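PDB 4Q0S: L-Ribose isomerase from Acinetobacter, which probably catalyses the interconversion of the aldose L-ribose and its ketose L-ribulose in a cupin barrel that holds a cobalt(II) ion. Local coordinates for residues P94-S99 against A232-W237; Y219-T224 against L238-N243. All coordinates share one frame; numbering follows the deposited sequence.

Overall arrangement
Both contacts lie on the same side of the chain's centre, about 10 Å apart between their centres, among the loops that join strands of the cupin barrel. Contact 1 sets residues 94-99, between strands 73-82 and 101-108, against 232-237; contact 2 sets 219-224 against 238-243, both, like 232-237, from the long loop between strands 211-217 and 244-245. The order along the chain is 94-99, 219-224, 232-237, 238-243, so the contacts interleave. They also touch directly: Ser99 O lies 2.7 Å from Tyr219 N and Glu97 O 2.8 Å from His221 NE2, both probable hydrogen bonds. Contact 1 faces a second subunit, whereas contact 2 carries Glu222 of a ribitol pocket.

Contact 1. Residues P94-S99 against A232-W237; sequences PYAEYS and APIPSW
Trp237 and Glu97 meet with different first torsions: Trp237 sets CG anti to its own carbonyl carbon (chi1 -70°), which turns the indole toward the backbone of Ala96 and Glu97, and Glu97 holds CG between backbone N and carbonyl carbon (chi1 60°), its chain running on extended from there. The contact joins two connecting loops of the cupin barrel, one of them a short turn with helical backbone angles at residues 96-98. The six-membered part of the indole reaches this turn, Trp237 CZ2 standing 3.4 Å from Glu97 N. Ala96 C lies at the indole edge, near the ring plane, while Glu97 N comes in obliquely. On the apolar side, Ala96 CB points toward the other loop and touches Ile234 CD1 at 3.5 Å and Trp237 CZ2 at 3.8 Å. Within its own loop the indole has Pro233 CG and Ile234 CG1 over one face, both offset toward the rim.

No direct hydrogen bond crosses between the segments; one water supplies the polar link. It accepts from Glu97 N and from Trp237 NE1 and donates to Glu97 OE1, joining the backbone and carboxylate of one residue to the indole N-H of the other. The second carboxylate oxygen, OE2, forms a salt bridge with Arg121, so the two oxygens of Glu97 have different partners. At the end of the turn, Ser99 OG is hydrogen-bonded to Ser99 OG of a second subunit, which places this contact beside a subunit interface. The bridging water oxygen lies 2.7 Å from Glu97 OE1 and 3.2 Å from Trp237 NE1.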
loop_
_atom_site.group_PDB
_atom_site.type_symbol
_atom_site.label_atom_id
_atom_site.label_comp_id
_atom_site.label_asym_id
_atom_site.label_seq_id
_atom_site.Cartn_x
_atom_site.Cartn_y
_atom_site.Cartn_z
ATOM N N PRO A 94 -28.584 -1.771 30.046
ATOM C CA PRO A 94 -29.312 -0.674 29.402
ATOM C C PRO A 94 -28.435 0.399 28.738
ATOM O O PRO A 94 -28.940 1.261 28.020
ATOM C CB PRO A 94 -30.163 -0.116 30.541
ATOM C CG PRO A 94 -29.283 -0.321 31.736
ATOM C CD PRO A 94 -28.734 -1.718 31.512
ATOM N N TYR A 95 -27.125 0.333 28.966
ATOM C CA TYR A 95 -26.198 1.310 28.394
ATOM C C TYR A 95 -25.204 0.694 27.408
ATOM O O TYR A 95 -24.343 1.390 26.869
ATOM C CB TYR A 95 -25.429 2.008 29.515
ATOM C CG TYR A 95 -26.322 2.578 30.594
ATOM C CD1 TYR A 95 -27.186 3.639 30.322
ATOM C CD2 TYR A 95 -26.310 2.049 31.886
ATOM C CE1 TYR A 95 -28.016 4.162 31.310
ATOM C CE2 TYR A 95 -27.136 2.564 32.884
ATOM C CZ TYR A 95 -27.986 3.621 32.588
ATOM O OH TYR A 95 -28.800 4.141 33.570
ATOM N N ALA A 96 -25.326 -0.607 27.172
ATOM C CA ALA A 96 -24.433 -1.312 26.258
ATOM C C ALA A 96 -24.545 -0.784 24.826
ATOM O O ALA A 96 -23.561 -0.763 24.085
ATOM C CB ALA A 96 -24.741 -2.804 26.289
ATOM N N GLU A 97 -25.748 -0.359 24.456
ATOM C CA GLU A 97 -26.041 0.163 23.127
ATOM C C GLU A 97 -25.188 1.375 22.737
ATOM O O GLU A 97 -25.143 1.754 21.569
ATOM C CB GLU A 97 -27.525 0.529 23.041
ATOM C CG GLU A 97 -27.953 1.588 24.055
ATOM C CD GLU A 97 -29.457 1.643 24.243
ATOM O OE1 GLU A 97 -30.019 0.673 24.791
ATOM O OE2 GLU A 97 -30.074 2.651 23.838
ATOM N N TYR A 98 -24.527 1.984 23.717
ATOM C CA TYR A 98 -23.680 3.144 23.450
ATOM C C TYR A 98 -22.247 2.700 23.187
ATOM O O TYR A 98 -21.410 3.502 22.766
ATOM C CB TYR A 98 -23.699 4.107 24.639
ATOM C CG TYR A 98 -25.016 4.820 24.836
ATOM C CD1 TYR A 98 -25.339 5.946 24.081
ATOM C CD2 TYR A 98 -25.947 4.356 25.764
ATOM C CE1 TYR A 98 -26.561 6.596 24.247
ATOM C CE2 TYR A 98 -27.170 4.995 25.934
ATOM C CZ TYR A 98 -27.470 6.113 25.174
ATOM O OH TYR A 98 -28.682 6.737 25.334
ATOM N N SER A 99 -21.973 1.423 23.442
ATOM C CA SER A 99 -20.641 0.878 23.241
ATOM C C SER A 99 -20.585 0.002 21.990
ATOM O O SER A 99 -21.312 0.239 21.024
ATOM C CB SER A 99 -20.206 0.076 24.471
ATOM O OG SER A 99 -18.824 -0.253 24.399
ATOM N N ALA A 232 -30.348 -10.582 18.503
ATOM C CA ALA A 232 -30.130 -9.390 19.316
ATOM C C ALA A 232 -29.417 -9.741 20.618
ATOM O O ALA A 232 -29.908 -10.550 21.408
ATOM C CB ALA A 232 -31.461 -8.710 19.619
ATOM N N PRO A 233 -28.244 -9.135 20.857
ATOM C CA PRO A 233 -27.463 -9.388 22.074
ATOM C C PRO A 233 -28.209 -8.971 23.335
ATOM O O PRO A 233 -28.044 -9.572 24.395
ATOM C CB PRO A 233 -26.194 -8.572 21.843
ATOM C CG PRO A 233 -26.675 -7.439 20.994
ATOM C CD PRO A 233 -27.579 -8.130 20.009
ATOM N N ILE A 234 -29.023 -7.930 23.207
ATOM C CA ILE A 234 -29.826 -7.428 24.314
ATOM C C ILE A 234 -31.215 -7.152 23.751
ATOM O O ILE A 234 -31.351 -6.611 22.653
ATOM C CB ILE A 234 -29.221 -6.135 24.917
ATOM C CG1 ILE A 234 -27.922 -6.473 25.651
ATOM C CG2 ILE A 234 -30.209 -5.481 25.876
ATOM C CD1 ILE A 234 -27.243 -5.284 26.289
ATOM N N PRO A 235 -32.269 -7.543 24.489
ATOM C CA PRO A 235 -33.663 -7.351 24.078
ATOM C C PRO A 235 -33.966 -6.027 23.383
ATOM O O PRO A 235 -34.363 -6.011 22.218
ATOM C CB PRO A 235 -34.423 -7.516 25.388
ATOM C CG PRO A 235 -33.641 -8.604 26.054
ATOM C CD PRO A 235 -32.204 -8.168 25.824
ATOM N N SER A 236 -33.769 -4.920 24.096
ATOM C CA SER A 236 -34.037 -3.590 23.555
ATOM C C SER A 236 -33.402 -3.327 22.189
ATOM O O SER A 236 -34.004 -2.676 21.340
ATOM C CB SER A 236 -33.572 -2.517 24.544
ATOM O OG SER A 236 -32.171 -2.575 24.745
ATOM N N TRP A 237 -32.190 -3.829 21.978
ATOM C CA TRP A 237 -31.489 -3.632 20.712
ATOM C C TRP A 237 -32.319 -4.029 19.494
ATOM O O TRP A 237 -32.106 -3.513 18.397
ATOM C CB TRP A 237 -30.186 -4.432 20.707
ATOM C CG TRP A 237 -29.134 -3.900 21.632
ATOM C CD1 TRP A 237 -29.321 -3.368 22.876
ATOM C CD2 TRP A 237 -27.720 -3.916 21.412
ATOM N NE1 TRP A 237 -28.111 -3.057 23.448
ATOM C CE2 TRP A 237 -27.110 -3.385 22.571
ATOM C CE3 TRP A 237 -26.906 -4.334 20.349
ATOM C CZ2 TRP A 237 -25.721 -3.261 22.698
ATOM C CZ3 TRP A 237 -25.525 -4.211 20.476
ATOM C CH2 TRP A 237 -24.948 -3.679 21.644
HETATM O O HOH W 1 -28.210 -1.036 25.909
#

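Contact 2. Residues Y219-T224 against L238-N243; sequences YSHEPT and LGMHDN
His221 and Met240 meet sulfur over ring. With CG of Met240 anti to the backbone N (chi1 -176°) and SD anti in turn, the side chain extends to the sulfur before bending at chi3, and Met240 SD stands 3.8 Å from the His221 ring centroid, only 14° off the ring normal. This is a Met-aromatic contact between two limbs of a long loop of the cupin barrel. Tyr219 CD2 lies over the opposite face of the imidazole, and Asp242 CB approaches its edge, near the ring plane; NE2 is hydrogen-bonded to Glu97 O.

Glu222 makes the strong polar link. Its OE2 receives Asn243 ND2 at 2.6 Å with a nearly straight N-H...O angle of 170°. The bond uses the anti lone pair of OE2 and lies close to the amide plane, although carboxylate and amide planes stand nearly perpendicular. The other oxygen, Glu222 OE1, accepts a weak bond from Ser220 OG at 2.8 Å. The backbones are joined by a weak bond, Asp242 N to His221 O at 3.3 Å. A water makes a second, separate bridge between the segments, accepting from His221 N and donating to Tyr219 O and Asp242 OD2. Pro223, centre of an inverse gamma turn, rests its CD 3.5 Å from Met240 O.

Asp242 is tied to the metal-site loop through a salt bridge from OD1 to Arg121, while its carbonyl accepts from His119 ND1, a cobalt ligand. Glu222 OE2 is shared by Asn243 ND2, a salt bridge to Arg254 and, weakly, ribitol O2; Asn243 would be expected to fix the direction of the oxygen that meets the sugar.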
loop_
_atom_site.group_PDB
_atom_site.type_symbol
_atom_site.label_atom_id
_atom_site.label_comp_id
_atom_site.label_asym_id
_atom_site.label_seq_id
_atom_site.Cartn_x
_atom_site.Cartn_y
_atom_site.Cartn_z
ATOM N N TYR A 219 -20.941 0.490 18.341
ATOM C CA TYR A 219 -21.904 -0.331 17.610
ATOM C C TYR A 219 -22.872 0.419 16.699
ATOM O O TYR A 219 -23.410 1.463 17.064
ATOM C CB TYR A 219 -22.708 -1.185 18.590
ATOM C CG TYR A 219 -23.501 -2.288 17.930
ATOM C CD1 TYR A 219 -22.884 -3.470 17.526
ATOM C CD2 TYR A 219 -24.875 -2.155 17.720
ATOM C CE1 TYR A 219 -23.616 -4.497 16.930
ATOM C CE2 TYR A 219 -25.621 -3.178 17.124
ATOM C CZ TYR A 219 -24.984 -4.344 16.735
ATOM O OH TYR A 219 -25.714 -5.362 16.167
ATOM N N SER A 220 -23.103 -0.138 15.513
ATOM C CA SER A 220 -24.013 0.467 14.552
ATOM C C SER A 220 -25.387 -0.224 14.583
ATOM O O SER A 220 -25.537 -1.359 14.127
ATOM C CB SER A 220 -23.408 0.384 13.150
ATOM O OG SER A 220 -24.194 1.086 12.209
ATOM N N HIS A 221 -26.379 0.467 15.139
ATOM C CA HIS A 221 -27.741 -0.059 15.222
ATOM C C HIS A 221 -28.472 0.309 13.934
ATOM O O HIS A 221 -28.939 1.436 13.783
ATOM C CB HIS A 221 -28.487 0.557 16.414
ATOM C CG HIS A 221 -27.826 0.318 17.735
ATOM N ND1 HIS A 221 -27.930 -0.875 18.417
ATOM C CD2 HIS A 221 -27.037 1.116 18.494
ATOM C CE1 HIS A 221 -27.235 -0.802 19.538
ATOM N NE2 HIS A 221 -26.683 0.397 19.608
ATOM N N GLU A 222 -28.569 -0.638 13.007
ATOM C CA GLU A 222 -29.239 -0.383 11.737
ATOM C C GLU A 222 -29.952 -1.612 11.182
ATOM O O GLU A 222 -29.312 -2.520 10.651
ATOM C CB GLU A 222 -28.230 0.107 10.694
ATOM C CG GLU A 222 -27.511 1.392 11.058
ATOM C CD GLU A 222 -26.470 1.787 10.023
ATOM O OE1 GLU A 222 -25.571 0.964 9.740
ATOM O OE2 GLU A 222 -26.550 2.920 9.494
ATOM N N PRO A 223 -31.288 -1.662 11.310
ATOM C CA PRO A 223 -32.057 -2.803 10.795
ATOM C C PRO A 223 -32.115 -2.744 9.262
ATOM O O PRO A 223 -33.195 -2.750 8.666
ATOM C CB PRO A 223 -33.432 -2.608 11.432
ATOM C CG PRO A 223 -33.115 -1.876 12.711
ATOM C CD PRO A 223 -32.106 -0.864 12.239
ATOM N N THR A 224 -30.940 -2.686 8.637
ATOM C CA THR A 224 -30.822 -2.604 7.182
ATOM C C THR A 224 -31.251 -3.871 6.445
ATOM O O THR A 224 -31.935 -4.735 6.999
ATOM C CB THR A 224 -29.368 -2.276 6.756
ATOM O OG1 THR A 224 -28.499 -3.347 7.146
ATOM C CG2 THR A 224 -28.899 -0.980 7.407
ATOM N N LEU A 238 -33.260 -4.947 19.691
ATOM C CA LEU A 238 -34.111 -5.424 18.605
ATOM C C LEU A 238 -34.919 -4.310 17.944
ATOM O O LEU A 238 -35.709 -3.629 18.600
ATOM C CB LEU A 238 -35.060 -6.508 19.125
ATOM C CG LEU A 238 -36.021 -7.132 18.112
ATOM C CD1 LEU A 238 -35.245 -7.762 16.964
ATOM C CD2 LEU A 238 -36.873 -8.176 18.817
ATOM N N GLY A 239 -34.715 -4.135 16.641
ATOM C CA GLY A 239 -35.425 -3.107 15.900
ATOM C C GLY A 239 -34.936 -1.694 16.174
ATOM O O GLY A 239 -35.308 -0.750 15.478
ATOM N N MET A 240 -34.099 -1.549 17.195
ATOM C CA MET A 240 -33.554 -0.251 17.576
ATOM C C MET A 240 -32.895 0.469 16.400
ATOM O O MET A 240 -32.083 -0.115 15.680
ATOM C CB MET A 240 -32.534 -0.443 18.697
ATOM C CG MET A 240 -31.954 0.837 19.255
ATOM S SD MET A 240 -30.681 0.467 20.472
ATOM C CE MET A 240 -31.677 -0.136 21.840
ATOM N N HIS A 241 -33.257 1.733 16.204
ATOM C CA HIS A 241 -32.677 2.531 15.129
ATOM C C HIS A 241 -31.833 3.638 15.753
ATOM O O HIS A 241 -32.202 4.202 16.788
ATOM C CB HIS A 241 -33.768 3.144 14.248
ATOM C CG HIS A 241 -33.243 3.773 12.992
ATOM N ND1 HIS A 241 -32.460 3.087 12.085
ATOM C CD2 HIS A 241 -33.397 5.020 12.484
ATOM C CE1 HIS A 241 -32.157 3.882 11.075
ATOM N NE2 HIS A 241 -32.713 5.062 11.292
ATOM N N ASP A 242 -30.702 3.944 15.124
ATOM C CA ASP A 242 -29.802 4.962 15.643
ATOM C C ASP A 242 -29.337 5.942 14.570
ATOM O O ASP A 242 -28.273 6.545 14.688
ATOM C CB ASP A 242 -28.598 4.282 16.302
ATOM C CG ASP A 242 -27.767 5.237 17.130
ATOM O OD1 ASP A 242 -28.348 5.962 17.967
ATOM O OD2 ASP A 242 -26.531 5.257 16.952
ATOM N N ASN A 243 -30.131 6.087 13.514
ATOM C CA ASN A 243 -29.808 7.023 12.444
ATOM C C ASN A 243 -30.917 8.054 12.371
ATOM O O ASN A 243 -32.094 7.707 12.278
ATOM C CB ASN A 243 -29.698 6.320 11.088
ATOM C CG ASN A 243 -28.468 5.442 10.978
ATOM O OD1 ASN A 243 -27.469 5.663 11.661
ATOM N ND2 ASN A 243 -28.529 4.448 10.096
HETATM O O HOH W 2 -25.644 2.797 15.907
#